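Local coordinates for amine Dehydrogenase (Pseudomonas putida, PDB 1JMX), which forms the seven-bladed beta-propeller subunit of a three-chain, heme c-containing enzyme that probably oxidises primary amines to aldehydes, at residues B[40-45]-B[60-65]; B[77-82]-B[136-141]; B[106-111]-B[128-133]; B[17-22]-B[338-343]. One frame throughout, in Å; residues are numbered along the deposited sequence.

Interaction 1. Residues B[40-45]-B[60-65]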
loop_
_atom_site.group_PDB
_atom_site.type_symbol
_atom_site.label_atom_id
_atom_site.label_comp_id
_atom_site.label_asym_id
_atom_site.label_seq_id
_atom_site.Cartn_x
_atom_site.Cartn_y
_atom_site.Cartn_z
ATOM N N PRO B 40 -24.062 -8.571 19.098
ATOM C CA PRO B 40 -23.052 -9.098 20.009
ATOM C C PRO B 40 -21.646 -9.103 19.426
ATOM O O PRO B 40 -21.451 -9.164 18.215
ATOM C CB PRO B 40 -23.553 -10.511 20.272
ATOM C CG PRO B 40 -24.162 -10.883 18.962
ATOM C CD PRO B 40 -24.928 -9.653 18.592
ATOM N N ASP B 41 -20.675 -9.048 20.325
ATOM C CA ASP B 41 -19.264 -9.055 19.976
ATOM C C ASP B 41 -18.808 -7.856 19.136
ATOM O O ASP B 41 -19.167 -6.717 19.451
ATOM C CB ASP B 41 -18.887 -10.411 19.369
ATOM C CG ASP B 41 -19.142 -11.565 20.336
ATOM O OD1 ASP B 41 -19.074 -11.344 21.565
ATOM O OD2 ASP B 41 -19.427 -12.689 19.871
ATOM N N LYS B 42 -18.020 -8.098 18.090
ATOM C CA LYS B 42 -17.515 -7.011 17.258
ATOM C C LYS B 42 -18.015 -7.088 15.815
ATOM O O LYS B 42 -18.411 -8.148 15.349
ATOM C CB LYS B 42 -15.984 -6.999 17.303
ATOM C CG LYS B 42 -15.407 -6.807 18.709
ATOM C CD LYS B 42 -15.647 -5.383 19.203
ATOM C CE LYS B 42 -15.362 -5.209 20.699
ATOM N NZ LYS B 42 -13.910 -5.325 21.067
ATOM N N PHE B 43 -18.004 -5.942 15.134
ATOM C CA PHE B 43 -18.451 -5.813 13.743
ATOM C C PHE B 43 -17.371 -6.230 12.750
ATOM O O PHE B 43 -16.182 -6.075 13.013
ATOM C CB PHE B 43 -18.857 -4.358 13.471
ATOM C CG PHE B 43 -19.465 -4.125 12.105
ATOM C CD1 PHE B 43 -20.841 -4.238 11.914
ATOM C CD2 PHE B 43 -18.667 -3.756 11.023
ATOM C CE1 PHE B 43 -21.414 -3.986 10.674
ATOM C CE2 PHE B 43 -19.230 -3.503 9.782
ATOM C CZ PHE B 43 -20.612 -3.617 9.607
ATOM N N GLY B 44 -17.802 -6.725 11.594
ATOM C CA GLY B 44 -16.869 -7.141 10.565
ATOM C C GLY B 44 -17.099 -8.558 10.091
ATOM O O GLY B 44 -16.819 -9.495 10.829
ATOM N N PRO B 45 -17.616 -8.754 8.866
ATOM C CA PRO B 45 -17.998 -7.715 7.903
ATOM C C PRO B 45 -19.397 -7.154 8.137
ATOM O O PRO B 45 -19.748 -6.099 7.616
ATOM C CB PRO B 45 -17.929 -8.457 6.577
ATOM C CG PRO B 45 -18.395 -9.827 6.943
ATOM C CD PRO B 45 -17.660 -10.090 8.238
ATOM N N LEU B 60 -22.621 -12.588 9.418
ATOM C CA LEU B 60 -21.216 -12.988 9.517
ATOM C C LEU B 60 -20.596 -11.764 10.176
ATOM O O LEU B 60 -20.576 -10.684 9.588
ATOM C CB LEU B 60 -20.600 -13.175 8.128
ATOM C CG LEU B 60 -19.457 -14.171 7.903
ATOM C CD1 LEU B 60 -18.553 -13.628 6.807
ATOM C CD2 LEU B 60 -18.662 -14.447 9.161
ATOM N N ASN B 61 -20.134 -11.928 11.407
ATOM C CA ASN B 61 -19.560 -10.826 12.155
ATOM C C ASN B 61 -18.330 -11.253 12.943
ATOM O O ASN B 61 -17.746 -12.304 12.683
ATOM C CB ASN B 61 -20.617 -10.272 13.114
ATOM C CG ASN B 61 -20.746 -8.763 13.039
ATOM O OD1 ASN B 61 -20.158 -8.110 12.175
ATOM N ND2 ASN B 61 -21.525 -8.205 13.947
ATOM N N ASN B 62 -17.935 -10.404 13.887
ATOM C CA ASN B 62 -16.788 -10.645 14.758
ATOM C C ASN B 62 -15.508 -10.950 13.992
ATOM O O ASN B 62 -14.819 -11.938 14.260
ATOM C CB ASN B 62 -17.096 -11.765 15.749
ATOM C CG ASN B 62 -16.339 -11.614 17.044
ATOM O OD1 ASN B 62 -16.153 -10.505 17.538
ATOM N ND2 ASN B 62 -15.897 -12.726 17.604
ATOM N N HIS B 63 -15.218 -10.095 13.017
ATOM C CA HIS B 63 -14.028 -10.213 12.185
ATOM C C HIS B 63 -13.952 -11.490 11.359
ATOM O O HIS B 63 -12.936 -12.191 11.367
ATOM C CB HIS B 63 -12.766 -10.021 13.035
ATOM C CG HIS B 63 -12.773 -8.757 13.834
ATOM N ND1 HIS B 63 -12.621 -7.514 13.259
ATOM C CD2 HIS B 63 -12.968 -8.536 15.154
ATOM C CE1 HIS B 63 -12.727 -6.582 14.189
ATOM N NE2 HIS B 63 -12.938 -7.177 15.347
ATOM N N TYR B 64 -15.043 -11.778 10.648
ATOM C CA TYR B 64 -15.147 -12.941 9.761
ATOM C C TYR B 64 -14.931 -14.288 10.454
ATOM O O TYR B 64 -14.523 -15.256 9.815
ATOM C CB TYR B 64 -14.147 -12.805 8.601
ATOM C CG TYR B 64 -14.241 -11.501 7.826
ATOM C CD1 TYR B 64 -13.809 -10.296 8.386
ATOM C CD2 TYR B 64 -14.771 -11.472 6.537
ATOM C CE1 TYR B 64 -13.905 -9.104 7.688
ATOM C CE2 TYR B 64 -14.870 -10.282 5.828
ATOM C CZ TYR B 64 -14.438 -9.100 6.409
ATOM O OH TYR B 64 -14.561 -7.916 5.716
ATOM N N GLY B 65 -15.227 -14.363 11.748
ATOM C CA GLY B 65 -15.016 -15.605 12.467
ATOM C C GLY B 65 -16.206 -16.229 13.170
ATOM O O GLY B 65 -16.045 -17.253 13.831
HETATM O O HOH W 1 -22.786 -10.104 16.013
#

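Interaction 2. Residues B[77-82]-B[136-141]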
loop_
_atom_site.group_PDB
_atom_site.type_symbol
_atom_site.label_atom_id
_atom_site.label_comp_id
_atom_site.label_asym_id
_atom_site.label_seq_id
_atom_site.Cartn_x
_atom_site.Cartn_y
_atom_site.Cartn_z
ATOM N N ASN B 77 -30.500 -12.497 20.196
ATOM C CA ASN B 77 -29.469 -13.347 19.610
ATOM C C ASN B 77 -29.899 -14.799 19.859
ATOM O O ASN B 77 -29.712 -15.343 20.946
ATOM C CB ASN B 77 -28.123 -13.052 20.277
ATOM C CG ASN B 77 -26.980 -13.862 19.692
ATOM O OD1 ASN B 77 -27.105 -14.468 18.624
ATOM N ND2 ASN B 77 -25.856 -13.869 20.388
ATOM N N THR B 78 -30.506 -15.402 18.843
ATOM C CA THR B 78 -31.021 -16.766 18.920
ATOM C C THR B 78 -30.090 -17.872 18.421
ATOM O O THR B 78 -30.328 -19.058 18.670
ATOM C CB THR B 78 -32.341 -16.885 18.130
ATOM O OG1 THR B 78 -32.102 -16.546 16.758
ATOM C CG2 THR B 78 -33.402 -15.957 18.708
ATOM N N PHE B 79 -29.047 -17.495 17.693
ATOM C CA PHE B 79 -28.123 -18.478 17.160
ATOM C C PHE B 79 -26.725 -17.920 17.122
ATOM O O PHE B 79 -26.520 -16.727 16.922
ATOM C CB PHE B 79 -28.548 -18.884 15.750
ATOM C CG PHE B 79 -27.588 -19.813 15.070
ATOM C CD1 PHE B 79 -27.617 -21.176 15.330
ATOM C CD2 PHE B 79 -26.659 -19.326 14.153
ATOM C CE1 PHE B 79 -26.745 -22.044 14.691
ATOM C CE2 PHE B 79 -25.778 -20.186 13.506
ATOM C CZ PHE B 79 -25.824 -21.551 13.778
ATOM N N HIS B 80 -25.761 -18.795 17.347
ATOM C CA HIS B 80 -24.372 -18.406 17.307
ATOM C C HIS B 80 -23.502 -19.606 16.988
ATOM O O HIS B 80 -23.549 -20.629 17.670
ATOM C CB HIS B 80 -23.924 -17.765 18.616
ATOM C CG HIS B 80 -22.447 -17.537 18.682
ATOM N ND1 HIS B 80 -21.750 -16.919 17.667
ATOM C CD2 HIS B 80 -21.520 -17.920 19.592
ATOM C CE1 HIS B 80 -20.459 -16.934 17.946
ATOM N NE2 HIS B 80 -20.293 -17.536 19.109
ATOM N N ALA B 81 -22.717 -19.471 15.930
ATOM C CA ALA B 81 -21.808 -20.512 15.493
ATOM C C ALA B 81 -20.423 -19.915 15.353
ATOM O O ALA B 81 -20.239 -18.905 14.686
ATOM C CB ALA B 81 -22.270 -21.089 14.164
ATOM N N ASN B 82 -19.465 -20.488 16.062
ATOM C CA ASN B 82 -18.099 -20.023 15.973
ATOM C C ASN B 82 -17.446 -20.898 14.918
ATOM O O ASN B 82 -17.668 -22.108 14.885
ATOM C CB ASN B 82 -17.390 -20.160 17.321
ATOM C CG ASN B 82 -15.906 -19.915 17.221
ATOM O OD1 ASN B 82 -15.114 -20.840 17.314
ATOM N ND2 ASN B 82 -15.524 -18.674 16.999
ATOM N N LEU B 136 -26.996 -20.852 20.896
ATOM C CA LEU B 136 -25.787 -20.057 21.072
ATOM C C LEU B 136 -24.470 -20.797 21.228
ATOM O O LEU B 136 -23.441 -20.160 21.466
ATOM C CB LEU B 136 -25.955 -19.072 22.234
ATOM C CG LEU B 136 -27.040 -17.985 22.174
ATOM C CD1 LEU B 136 -27.099 -17.362 20.789
ATOM C CD2 LEU B 136 -28.389 -18.569 22.527
ATOM N N GLU B 137 -24.482 -22.120 21.083
ATOM C CA GLU B 137 -23.248 -22.901 21.216
ATOM C C GLU B 137 -23.145 -23.934 20.099
ATOM O O GLU B 137 -22.541 -24.995 20.275
ATOM C CB GLU B 137 -23.207 -23.614 22.573
ATOM C CG GLU B 137 -23.608 -22.752 23.790
ATOM C CD GLU B 137 -22.442 -22.031 24.480
ATOM O OE1 GLU B 137 -21.300 -22.048 23.954
ATOM O OE2 GLU B 137 -22.678 -21.443 25.569
ATOM N N ALA B 138 -23.713 -23.596 18.941
ATOM C CA ALA B 138 -23.728 -24.474 17.772
ATOM C C ALA B 138 -22.356 -24.928 17.292
ATOM O O ALA B 138 -21.410 -24.145 17.218
ATOM C CB ALA B 138 -24.488 -23.813 16.633
ATOM N N LYS B 139 -22.262 -26.209 16.961
ATOM C CA LYS B 139 -21.020 -26.799 16.485
ATOM C C LYS B 139 -21.286 -27.604 15.222
ATOM O O LYS B 139 -22.429 -27.958 14.948
ATOM C CB LYS B 139 -20.392 -27.657 17.590
ATOM C CG LYS B 139 -19.611 -26.825 18.617
ATOM C CD LYS B 139 -19.200 -27.636 19.825
ATOM C CE LYS B 139 -18.261 -26.832 20.720
ATOM N NZ LYS B 139 -16.880 -26.657 20.140
ATOM N N PRO B 140 -20.242 -27.862 14.411
ATOM C CA PRO B 140 -20.391 -28.624 13.166
ATOM C C PRO B 140 -21.125 -29.957 13.316
ATOM O O PRO B 140 -20.781 -30.775 14.177
ATOM C CB PRO B 140 -18.942 -28.843 12.729
ATOM C CG PRO B 140 -18.260 -27.631 13.216
ATOM C CD PRO B 140 -18.836 -27.458 14.601
ATOM N N VAL B 141 -22.178 -30.135 12.519
ATOM C CA VAL B 141 -22.937 -31.381 12.528
ATOM C C VAL B 141 -22.526 -32.202 11.308
ATOM O O VAL B 141 -22.833 -33.384 11.208
ATOM C CB VAL B 141 -24.478 -31.156 12.542
ATOM C CG1 VAL B 141 -24.899 -30.482 13.836
ATOM C CG2 VAL B 141 -24.935 -30.345 11.328
HETATM O O HOH W 2 -20.540 -21.928 18.512
HETATM O O HOH W 3 -18.677 -24.024 16.487
#

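Interaction 3. Residues B[106-111]-B[128-133]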
loop_
_atom_site.group_PDB
_atom_site.type_symbol
_atom_site.label_atom_id
_atom_site.label_comp_id
_atom_site.label_asym_id
_atom_site.label_seq_id
_atom_site.Cartn_x
_atom_site.Cartn_y
_atom_site.Cartn_z
ATOM N N VAL B 106 -27.220 -23.880 8.481
ATOM C CA VAL B 106 -26.428 -22.755 8.016
ATOM C C VAL B 106 -25.099 -23.365 7.568
ATOM O O VAL B 106 -24.529 -24.207 8.259
ATOM C CB VAL B 106 -26.182 -21.693 9.136
ATOM C CG1 VAL B 106 -25.258 -20.585 8.629
ATOM C CG2 VAL B 106 -27.504 -21.083 9.595
ATOM N N TYR B 107 -24.658 -22.988 6.376
ATOM C CA TYR B 107 -23.414 -23.484 5.818
ATOM C C TYR B 107 -22.389 -22.352 5.824
ATOM O O TYR B 107 -22.737 -21.184 5.717
ATOM C CB TYR B 107 -23.641 -23.983 4.390
ATOM C CG TYR B 107 -24.911 -24.784 4.227
ATOM C CD1 TYR B 107 -26.051 -24.210 3.661
ATOM C CD2 TYR B 107 -24.993 -26.096 4.696
ATOM C CE1 TYR B 107 -27.239 -24.915 3.578
ATOM C CE2 TYR B 107 -26.173 -26.810 4.612
ATOM C CZ TYR B 107 -27.295 -26.213 4.057
ATOM O OH TYR B 107 -28.473 -26.913 4.014
ATOM N N ALA B 108 -21.124 -22.710 5.971
ATOM C CA ALA B 108 -20.066 -21.719 5.986
ATOM C C ALA B 108 -18.767 -22.379 5.583
ATOM O O ALA B 108 -18.442 -23.449 6.091
ATOM C CB ALA B 108 -19.933 -21.123 7.380
ATOM N N THR B 109 -18.068 -21.829 4.595
ATOM C CA THR B 109 -16.789 -22.441 4.273
ATOM C C THR B 109 -15.745 -21.709 5.111
ATOM O O THR B 109 -15.775 -20.480 5.248
ATOM C CB THR B 109 -16.445 -22.534 2.749
ATOM O OG1 THR B 109 -15.355 -21.674 2.430
ATOM C CG2 THR B 109 -17.623 -22.248 1.890
ATOM N N VAL B 110 -14.931 -22.506 5.792
ATOM C CA VAL B 110 -13.901 -22.021 6.685
ATOM C C VAL B 110 -12.497 -22.241 6.146
ATOM O O VAL B 110 -12.123 -23.363 5.794
ATOM C CB VAL B 110 -14.010 -22.728 8.067
ATOM C CG1 VAL B 110 -12.961 -22.203 9.016
ATOM C CG2 VAL B 110 -15.404 -22.549 8.659
ATOM N N ASN B 111 -11.748 -21.146 6.055
ATOM C CA ASN B 111 -10.349 -21.152 5.629
ATOM C C ASN B 111 -9.623 -21.102 6.978
ATOM O O ASN B 111 -9.504 -20.038 7.581
ATOM C CB ASN B 111 -10.008 -19.886 4.818
ATOM C CG ASN B 111 -10.770 -19.784 3.497
ATOM O OD1 ASN B 111 -10.767 -18.735 2.855
ATOM N ND2 ASN B 111 -11.392 -20.871 3.075
ATOM N N GLU B 128 -18.674 -26.229 6.807
ATOM C CA GLU B 128 -19.190 -26.689 8.085
ATOM C C GLU B 128 -20.680 -26.388 8.110
ATOM O O GLU B 128 -21.104 -25.289 7.762
ATOM C CB GLU B 128 -18.492 -25.986 9.245
ATOM C CG GLU B 128 -17.025 -26.327 9.363
ATOM C CD GLU B 128 -16.365 -25.714 10.568
ATOM O OE1 GLU B 128 -16.883 -24.732 11.130
ATOM O OE2 GLU B 128 -15.311 -26.227 10.956
ATOM N N VAL B 129 -21.468 -27.391 8.473
ATOM C CA VAL B 129 -22.912 -27.262 8.535
ATOM C C VAL B 129 -23.314 -27.140 9.991
ATOM O O VAL B 129 -22.823 -27.875 10.840
ATOM C CB VAL B 129 -23.611 -28.496 7.934
ATOM C CG1 VAL B 129 -25.100 -28.255 7.828
ATOM C CG2 VAL B 129 -23.021 -28.838 6.574
ATOM N N PHE B 130 -24.189 -26.193 10.285
ATOM C CA PHE B 130 -24.654 -25.985 11.644
ATOM C C PHE B 130 -26.163 -26.075 11.624
ATOM O O PHE B 130 -26.809 -25.698 10.647
ATOM C CB PHE B 130 -24.251 -24.600 12.158
ATOM C CG PHE B 130 -22.778 -24.343 12.109
ATOM C CD1 PHE B 130 -22.194 -23.778 10.982
ATOM C CD2 PHE B 130 -21.966 -24.677 13.185
ATOM C CE1 PHE B 130 -20.823 -23.555 10.929
ATOM C CE2 PHE B 130 -20.593 -24.455 13.137
ATOM C CZ PHE B 130 -20.026 -23.895 12.008
ATOM N N SER B 131 -26.712 -26.647 12.680
ATOM C CA SER B 131 -28.146 -26.747 12.804
ATOM C C SER B 131 -28.550 -25.479 13.542
ATOM O O SER B 131 -27.955 -25.135 14.563
ATOM C CB SER B 131 -28.522 -27.983 13.609
ATOM O OG SER B 131 -29.913 -28.013 13.832
ATOM N N THR B 132 -29.525 -24.759 13.005
ATOM C CA THR B 132 -29.969 -23.517 13.624
ATOM C C THR B 132 -30.664 -23.741 14.968
ATOM O O THR B 132 -30.792 -22.814 15.778
ATOM C CB THR B 132 -30.892 -22.735 12.687
ATOM O OG1 THR B 132 -32.006 -23.555 12.317
ATOM C CG2 THR B 132 -30.138 -22.323 11.437
ATOM N N ALA B 133 -31.087 -24.978 15.207
ATOM C CA ALA B 133 -31.762 -25.339 16.450
ATOM C C ALA B 133 -30.790 -25.448 17.621
ATOM O O ALA B 133 -31.211 -25.420 18.776
ATOM C CB ALA B 133 -32.531 -26.661 16.278
#

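Interaction 4. Residues B[17-22]-B[338-343]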
loop_
_atom_site.group_PDB
_atom_site.type_symbol
_atom_site.label_atom_id
_atom_site.label_comp_id
_atom_site.label_asym_id
_atom_site.label_seq_id
_atom_site.Cartn_x
_atom_site.Cartn_y
_atom_site.Cartn_z
ATOM N N THR B 17 -26.350 -3.295 8.187
ATOM C CA THR B 17 -25.517 -3.261 9.372
ATOM C C THR B 17 -24.638 -2.005 9.303
ATOM O O THR B 17 -24.194 -1.586 8.238
ATOM C CB THR B 17 -24.744 -4.584 9.596
ATOM O OG1 THR B 17 -23.888 -4.852 8.480
ATOM C CG2 THR B 17 -25.735 -5.740 9.764
ATOM N N ASN B 18 -24.431 -1.422 10.471
ATOM C CA ASN B 18 -23.731 -0.167 10.673
ATOM C C ASN B 18 -22.505 -0.452 11.522
ATOM O O ASN B 18 -22.559 -1.330 12.381
ATOM C CB ASN B 18 -24.718 0.720 11.416
ATOM C CG ASN B 18 -24.221 2.078 11.635
ATOM O OD1 ASN B 18 -24.311 2.930 10.761
ATOM N ND2 ASN B 18 -23.721 2.324 12.836
ATOM N N TYR B 19 -21.494 0.411 11.437
ATOM C CA TYR B 19 -20.250 0.147 12.150
ATOM C C TYR B 19 -20.095 -0.219 13.603
ATOM O O TYR B 19 -19.541 -1.314 13.863
ATOM C CB TYR B 19 -19.097 1.070 11.786
ATOM C CG TYR B 19 -17.857 0.224 11.615
ATOM C CD1 TYR B 19 -17.423 -0.141 10.350
ATOM C CD2 TYR B 19 -17.187 -0.313 12.726
ATOM C CE1 TYR B 19 -16.369 -1.014 10.184
ATOM C CE2 TYR B 19 -16.135 -1.193 12.571
ATOM C CZ TYR B 19 -15.732 -1.538 11.295
ATOM O OH TYR B 19 -14.688 -2.405 11.117
ATOM N N PRO B 20 -20.505 0.655 14.565
ATOM C CA PRO B 20 -20.329 0.277 15.983
ATOM C C PRO B 20 -20.568 -1.239 16.077
ATOM O O PRO B 20 -19.611 -2.016 16.143
ATOM C CB PRO B 20 -21.388 1.124 16.690
ATOM C CG PRO B 20 -21.449 2.337 15.852
ATOM C CD PRO B 20 -21.424 1.796 14.438
ATOM N N ASN B 21 -21.809 -1.633 15.803
ATOM C CA ASN B 21 -22.237 -3.025 15.735
ATOM C C ASN B 21 -23.750 -3.068 15.760
ATOM O O ASN B 21 -24.341 -3.788 16.546
ATOM C CB ASN B 21 -21.649 -3.884 16.857
ATOM C CG ASN B 21 -21.465 -5.325 16.434
ATOM O OD1 ASN B 21 -21.534 -5.638 15.247
ATOM N ND2 ASN B 21 -21.218 -6.205 17.391
ATOM N N ASN B 22 -24.370 -2.283 14.886
ATOM C CA ASN B 22 -25.825 -2.211 14.822
ATOM C C ASN B 22 -26.395 -2.907 13.600
ATOM O O ASN B 22 -25.736 -3.046 12.570
ATOM C CB ASN B 22 -26.325 -0.757 14.739
ATOM C CG ASN B 22 -25.617 0.184 15.683
ATOM O OD1 ASN B 22 -25.359 -0.146 16.843
ATOM N ND2 ASN B 22 -25.320 1.390 15.190
ATOM N N ASP B 338 -19.966 4.131 9.699
ATOM C CA ASP B 338 -19.844 3.477 8.406
ATOM C C ASP B 338 -20.493 2.109 8.225
ATOM O O ASP B 338 -20.378 1.237 9.084
ATOM C CB ASP B 338 -18.366 3.364 8.041
ATOM C CG ASP B 338 -17.710 4.714 7.809
ATOM O OD1 ASP B 338 -18.168 5.743 8.342
ATOM O OD2 ASP B 338 -16.712 4.731 7.080
ATOM N N MET B 339 -21.142 1.927 7.073
ATOM C CA MET B 339 -21.778 0.669 6.702
ATOM C C MET B 339 -20.708 -0.278 6.169
ATOM O O MET B 339 -20.887 -1.494 6.158
ATOM C CB MET B 339 -22.827 0.893 5.607
ATOM C CG MET B 339 -24.165 1.401 6.102
ATOM S SD MET B 339 -25.412 1.417 4.807
ATOM C CE MET B 339 -25.323 3.122 4.248
ATOM N N SER B 340 -19.602 0.295 5.704
ATOM C CA SER B 340 -18.499 -0.475 5.150
ATOM C C SER B 340 -18.968 -1.445 4.050
ATOM O O SER B 340 -19.708 -1.035 3.153
ATOM C CB SER B 340 -17.741 -1.190 6.260
ATOM O OG SER B 340 -16.515 -1.671 5.764
ATOM N N THR B 341 -18.596 -2.724 4.138
ATOM C CA THR B 341 -18.979 -3.704 3.108
ATOM C C THR B 341 -20.328 -4.393 3.292
ATOM O O THR B 341 -20.585 -5.410 2.662
ATOM C CB THR B 341 -17.903 -4.799 2.918
ATOM O OG1 THR B 341 -17.783 -5.571 4.119
ATOM C CG2 THR B 341 -16.554 -4.177 2.563
ATOM N N THR B 342 -21.187 -3.831 4.139
ATOM C CA THR B 342 -22.515 -4.391 4.400
ATOM C C THR B 342 -23.387 -4.445 3.141
ATOM O O THR B 342 -23.227 -3.630 2.231
ATOM C CB THR B 342 -23.262 -3.550 5.465
ATOM O OG1 THR B 342 -24.398 -4.275 5.940
ATOM C CG2 THR B 342 -23.754 -2.242 4.871
ATOM N N THR B 343 -24.302 -5.408 3.090
ATOM C CA THR B 343 -25.216 -5.528 1.953
ATOM C C THR B 343 -26.685 -5.372 2.373
ATOM O O THR B 343 -27.202 -6.146 3.180
ATOM C CB THR B 343 -24.961 -6.831 1.090
ATOM O OG1 THR B 343 -26.123 -7.155 0.319
ATOM C CG2 THR B 343 -24.595 -7.992 1.923
#

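Interaction 1. Residues B[40-45]-B[60-65]
Pro45 sits on one face of the Tyr64 ring: its CD lies 3.5 Å from the ring centroid and 7° off the normal, a CH-pi contact, and its CB rests 3.6 Å from Tyr64 CZ. Pro45 CG also meets Leu60 CD1 at 3.8 Å, so the proline ring, which follows a cis peptide bond, meets apolar groups on two adjoining sides. Just before it, Gly44 O takes a fairly straight bond from Tyr64 N (2.9 Å, 158°). Gly44 N in turn donates to Asn61 OD1 at 2.8 Å, from above the amide plane. Its backbone angles would jam a side chain against the carbonyl of Phe43. Asn62 grips Lys42 at both polar backbone atoms, its OD1 taking Lys42 N at 3.1 Å and its N giving to Lys42 O at 2.7 Å. In this beta-propeller the loop leading from the first blade into the second is thereby pinned to the turn between strands 56-61 and 66-71, where Asn62, His63 and Tyr64 all adopt left-handed backbone angles. Phe43 O stands 3.6 Å above the His63 ring plane. A leucine in place of Tyr64 would probably loosen the seat of Pro45, losing the ring face and the hydroxyl bonded to Tyr95 OH. Farther out, Asp66 holds Asn62 ND2, and Asn61 ND2 reaches Asn21 OD1 and a water that donates to Pro40 O.

Interaction 2. Residues B[77-82]-B[136-141]
Two neighbouring propeller blades meet here: the outermost strand of the second, 76-82, lies against the loop joining the two outer strands, 126-131 and 142-145, of the third. The strand carries a classic beta bulge, with Thr78 and Phe79 both facing Gly69. Leu136 reaches back past this bulge. With CG anti to its carbonyl carbon (chi1 -62°), it sets CD1 3.3 Å from Asn77 O and against the flat side-chain amide of Asn77, which it crosses obliquely. Beside it, Leu136 O lies near the plane of the His80 imidazole, at the edge, 3.5 Å from CD2; the same ring stacks on Tyr68 of the adjoining strand. The backbones are joined by one weak, bent hydrogen bond, from Ala138 N to His80 O at 3.2 Å. Ala138 points its methyl at the strand, and its CB touches Phe79 CE1 at 3.5 Å. Phe79 and Ala81 also pack on Phe130, so Phe79, Ala81, Ala138 and Phe130 form one apolar patch between the blades. Beyond Ala138 the chains diverge and water fills in. One molecule accepts from Asn82 N at 3.0 Å and lies 2.7 Å from Ala138 O, while a second lies between Asn82 O (2.7 Å) and Ala138 O (2.8 Å); each has more acceptors around it than protons to give. Sparse direct bonding, a few apolar side chains and bridging waters thus make the join, as where separate four-stranded blades pack side by side in a beta-propeller.

Interaction 3. Residues B[106-111]-B[128-133]
This is antiparallel strand pairing within a single blade, the third of the beta-propeller, between its second strand, 105-115, and its third, 126-131. The short segments run 155° apart in direction, with their axes 4.9 Å from each other at closest approach. Val106 with Phe130 is a hydrogen-bonded pair: Val106 N to Phe130 O and Phe130 N to Val106 O both measure 2.9 Å. Ala108 with Glu128 is the next such pair, its bond from Glu128 N to Ala108 O the straighter (165°) and that from Ala108 N to Glu128 O the more bent. All four donors lie in the plane of the carbonyl they meet. Tyr107 and Val129 form the non-hydrogen-bonded pair between them; their side chains run side by side, Val129 CG1 lying 3.7 Å from Tyr107 CE2, while Tyr107 OH is bonded to Glu105. The opposite face carries Val106, Ala108, Glu128 and Phe130. It turns toward the second blade, where Ile67 meets Val106 and Ala108, and Phe79 meets Phe130. Near one end Glu128 extends its chain to lay OE1 against Val110 CG2 at 3.6 Å, its OE2 paired in a salt bridge with Arg126. At the other, Thr132 is fixed by a hydrogen bond from OG1 to Gly103 O, and its CG2 presses on Val106 CG2 at 3.4 Å, tighter than usual van der Waals contact.

Interaction 4. Residues B[17-22]-B[338-343]
Strand 12-18 ends as a short loop begins, and Asn18 and Asn22 bracket that loop with two backbone hydrogen bonds, Asn18 N to Asn22 O and Asn22 N to Asn18 O. Facing it, residues Met339 to Thr342 make a type II' beta turn closed by Thr342 N to Met339 O at 3.1 Å; Met339 and Ser340 also form a classic beta bulge opposite Thr314. The turn lies on the connection from the last blade into strand 345-348, which pairs with strand 12-18. The contact therefore sits beside the closure of the propeller ring, where the chain's two ends share the first blade. Thr17 and Thr342 cross obliquely and join their hydroxyls, OG1 to OG1, at 2.7 Å. Thr17 holds its hydroxyl between its backbone N and carbonyl carbon (chi1 60°), whereas Thr342 swings OG1 anti to N (chi1 -166°). Thr17 OG1 has a further partner in Gly46 O, so the hydroxyl is tied to the start of the second blade as well. Over Thr17 O lie Thr342 CG2 at 3.5 Å and Met339 CG at 3.7 Å. On the other side of the contact Tyr19 brings CB to 3.0 Å from Asp338 O, and that oxygen lies near the ring plane, at the edge. The polar ends of Tyr19, Asp338 and Ser340 each hydrogen-bond to side chains of another protein chain. Next to the carbon that bears the tyrosine hydroxyl, CE1 of Tyr19 faces the turn at the ring's edge and stands 4.2 Å from Ser340 CB.

The four contacts follow the first three blades of the propeller and its closure. Interaction 4 spans nearly the whole chain and encloses the others, while interaction 1 closes before interactions 2 and 3 open and interaction 3 is nested within interaction 2. The centres of interactions 2 and 3 lie about 9 Å apart; Val141 and Val129 join them inside the third blade, and Phe79 crosses from the second onto residues 131-132. Interactions 1 and 2 both reach the second-blade sheet (strands 47-50 to 76-82), centres about 14 Å apart. Interaction 1 touches interaction 4, its centre about 10 Å off, through Asn21. Interactions 3 and 4, centres about 23 Å apart, do not touch.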